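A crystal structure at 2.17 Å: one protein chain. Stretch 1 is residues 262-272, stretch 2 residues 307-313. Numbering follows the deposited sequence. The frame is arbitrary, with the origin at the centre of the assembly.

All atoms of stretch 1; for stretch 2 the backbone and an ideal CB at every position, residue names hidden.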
# COMPACT_ATOMS: atom_id res chain seq x y z
N GLU A 262 -20.29 3.76 -0.18
CA GLU A 262 -20.14 3.59 1.26
C GLU A 262 -18.84 4.21 1.77
O GLU A 262 -18.86 5.00 2.72
CB GLU A 262 -20.21 2.10 1.60
CG GLU A 262 -20.35 1.82 3.07
CD GLU A 262 -20.75 0.38 3.33
OE1 GLU A 262 -21.27 -0.28 2.39
OE2 GLU A 262 -20.53 -0.09 4.46
N ILE A 263 -17.70 3.88 1.15
CA ILE A 263 -16.46 4.45 1.68
C ILE A 263 -16.39 5.96 1.40
O ILE A 263 -15.82 6.72 2.20
CB ILE A 263 -15.20 3.72 1.17
CG1 ILE A 263 -15.10 3.74 -0.37
CG2 ILE A 263 -15.12 2.28 1.74
CD1 ILE A 263 -13.72 3.23 -0.86
N ASP A 264 -16.97 6.42 0.29
CA ASP A 264 -17.00 7.85 0.01
C ASP A 264 -17.86 8.61 1.02
O ASP A 264 -17.53 9.75 1.39
CB ASP A 264 -17.49 8.13 -1.41
CG ASP A 264 -16.42 7.90 -2.47
OD1 ASP A 264 -15.26 7.56 -2.12
OD2 ASP A 264 -16.75 8.09 -3.67
N ALA A 265 -18.95 8.01 1.48
CA ALA A 265 -19.77 8.68 2.49
C ALA A 265 -19.00 8.85 3.80
O ALA A 265 -18.96 9.95 4.37
CB ALA A 265 -21.08 7.91 2.71
N VAL A 266 -18.35 7.78 4.28
CA VAL A 266 -17.61 7.90 5.53
C VAL A 266 -16.38 8.79 5.35
O VAL A 266 -16.02 9.58 6.24
CB VAL A 266 -17.24 6.51 6.08
CG1 VAL A 266 -16.66 5.66 4.99
CG2 VAL A 266 -16.23 6.61 7.22
N ALA A 267 -15.72 8.70 4.20
CA ALA A 267 -14.58 9.58 3.95
C ALA A 267 -14.98 11.05 4.06
O ALA A 267 -14.32 11.83 4.76
CB ALA A 267 -13.96 9.27 2.58
N ASP A 268 -16.07 11.45 3.39
CA ASP A 268 -16.36 12.88 3.41
C ASP A 268 -16.90 13.34 4.76
O ASP A 268 -16.63 14.47 5.17
CB ASP A 268 -17.30 13.30 2.29
CG ASP A 268 -16.94 14.69 1.76
OD1 ASP A 268 -17.80 15.33 1.11
OD2 ASP A 268 -15.79 15.15 2.01
N GLY A 269 -17.60 12.46 5.48
CA GLY A 269 -17.87 12.71 6.88
C GLY A 269 -16.61 13.07 7.63
O GLY A 269 -16.47 14.20 8.13
N LEU A 270 -15.66 12.14 7.69
CA LEU A 270 -14.45 12.39 8.47
C LEU A 270 -13.64 13.54 7.90
O LEU A 270 -13.00 14.27 8.67
CB LEU A 270 -13.59 11.14 8.54
CG LEU A 270 -14.32 9.95 9.12
CD1 LEU A 270 -13.72 8.67 8.57
CD2 LEU A 270 -14.17 10.02 10.61
N ALA A 271 -13.62 13.71 6.58
CA ALA A 271 -12.84 14.81 6.02
C ALA A 271 -13.43 16.15 6.43
O ALA A 271 -12.72 17.03 6.93
CB ALA A 271 -12.77 14.70 4.50
N ALA A 272 -14.74 16.31 6.24
CA ALA A 272 -15.40 17.56 6.62
C ALA A 272 -15.42 17.79 8.13
O ALA A 272 -15.65 18.91 8.56
CB ALA A 272 -16.81 17.59 6.05
N UNK A 307 -10.66 -2.01 -5.22
CA UNK A 307 -11.62 -1.76 -6.29
C UNK A 307 -12.29 -0.40 -6.10
O UNK A 307 -12.37 0.41 -7.04
CB UNK A 307 -12.67 -2.87 -6.34
N UNK A 308 -12.74 -0.12 -4.89
CA UNK A 308 -13.20 1.19 -4.47
C UNK A 308 -12.13 1.80 -3.58
O UNK A 308 -11.58 1.12 -2.69
CB UNK A 308 -14.55 1.11 -3.75
N UNK A 309 -11.84 3.08 -3.79
CA UNK A 309 -10.79 3.69 -2.98
C UNK A 309 -10.96 5.19 -2.97
O UNK A 309 -11.53 5.78 -3.89
CB UNK A 309 -9.40 3.31 -3.50
N UNK A 310 -10.45 5.83 -1.91
CA UNK A 310 -10.32 7.28 -1.93
C UNK A 310 -9.19 7.69 -1.00
O UNK A 310 -8.53 6.85 -0.38
CB UNK A 310 -11.63 7.96 -1.53
N UNK A 311 -8.95 8.98 -0.94
CA UNK A 311 -7.89 9.55 -0.12
C UNK A 311 -8.49 10.68 0.71
O UNK A 311 -9.23 11.52 0.19
CB UNK A 311 -6.73 10.05 -0.98
N UNK A 312 -8.15 10.71 2.00
CA UNK A 312 -8.51 11.81 2.86
C UNK A 312 -7.27 12.67 3.09
O UNK A 312 -6.22 12.18 3.54
CB UNK A 312 -9.09 11.31 4.18
N UNK A 313 -7.36 13.94 2.75
CA UNK A 313 -6.24 14.87 2.91
C UNK A 313 -6.61 15.80 4.05
O UNK A 313 -7.62 16.51 3.97
CB UNK A 313 -5.95 15.65 1.62

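Stretch 2 runs as a strand beside the helix of stretch 1, the two N-to-C directions only 11° apart and the axes 8.4 Å apart at closest approach. A strand laid this way offers alternate positions to the helix, and the first rule of the contact is that alternation.

Position 307 precedes the extended run, with phi/psi of -56/-47, and its ideal CB finds nothing of stretch 1 within 5.5 Å. Stretch 1 therefore sets no preference. The residue is Leu-307, which makes no contact with the helix.

At position 308 the CA-to-CB bond points toward the helix, and the ideal CB already lies 3.7 Å from CD1 of Ile-263. That methyl lies close beside the CB, so a small apolar side chain is enough to make the contact; larger apolar ones are not ruled out by stretch 1. The deposited residue is Ala-308, whose CB packs 3.7 Å from Ile-263 CD1.

Position 309 points away, its ideal CB 5.1 Å from Ile-263 CD1. As far as stretch 1 is concerned, long, polar or charged side chains would all be possible here. It is Arg-309, and its closest contact with the helix is through the backbone: its N lies 3.5 Å from Ile-263 CD1.

Position 310 faces the helix again, and here the surface turns polar. Its ideal CB is 3.7 Å from OD1 of Asp-264, with the backbone O of Ile-263 also nearby, while CB of Ala-267 leaves space alongside. Two acceptors call for a donor: Ser, Thr, Asn or Gln could be considered. The residue is Asn-310, with chi1 at 55° (p). Its ND2 donates to Asp-264 OD1 at 2.6 Å, a short bond, and weakly to Ile-263 O at 3.4 Å, an oxygen that also accepts the helical bond from Ala-267 N. The other end of the amide fares worse: OD1 sits 3.5 Å from Ala-267 CB, buried and without a hydrogen-bond partner.

Position 311 points away, with nothing of stretch 1 near its ideal CB, so many residues, beta-branched ones included, would fit its extended backbone. It is Thr-311.

Position 312 points toward the helix where the methyls of Ala-267 and Ala-271 make a largely apolar surface, with the backbone of Ala-267 and CB of Leu-270 also in reach. The ideal CB is still 5.0 Å from Ala-271 CB, leaving depth for Val, Ile, Leu or Met. Ile-312 uses it: CD1 reaches 3.8 Å from Ala-267 CA and 4.5 Å from Leu-270 CB, while CG2 packs 4.1 Å from Ala-271 CB.

Position 313 points away and is unconstrained by the helix; it is Ile-313.

Stretch 2 307-313: LARNTII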
# COMPACT_ATOMS: atom_id res chain seq x y z
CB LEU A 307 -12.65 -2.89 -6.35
CG LEU A 307 -12.07 -4.18 -6.94
CD1 LEU A 307 -13.10 -5.29 -6.88
CD2 LEU A 307 -11.59 -3.95 -8.38
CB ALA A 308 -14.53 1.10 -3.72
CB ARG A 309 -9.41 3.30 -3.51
CG ARG A 309 -9.13 3.78 -4.91
CD ARG A 309 -7.64 3.66 -5.19
NE ARG A 309 -7.29 4.31 -6.44
CZ ARG A 309 -7.09 5.62 -6.57
NH1 ARG A 309 -7.17 6.42 -5.50
NH2 ARG A 309 -6.80 6.12 -7.76
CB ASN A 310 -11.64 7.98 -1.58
CG ASN A 310 -12.21 7.53 -0.26
OD1 ASN A 310 -11.53 7.57 0.77
ND2 ASN A 310 -13.50 7.18 -0.27
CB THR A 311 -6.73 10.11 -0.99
OG1 THR A 311 -6.24 9.09 -1.88
CG2 THR A 311 -5.58 10.58 -0.12
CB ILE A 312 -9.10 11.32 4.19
CG1 ILE A 312 -10.36 10.49 3.92
CG2 ILE A 312 -9.38 12.49 5.09
CD1 ILE A 312 -10.95 9.84 5.17
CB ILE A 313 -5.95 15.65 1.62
CG1 ILE A 313 -5.60 14.70 0.47
CG2 ILE A 313 -4.83 16.68 1.82
CD1 ILE A 313 -6.77 14.41 -0.44
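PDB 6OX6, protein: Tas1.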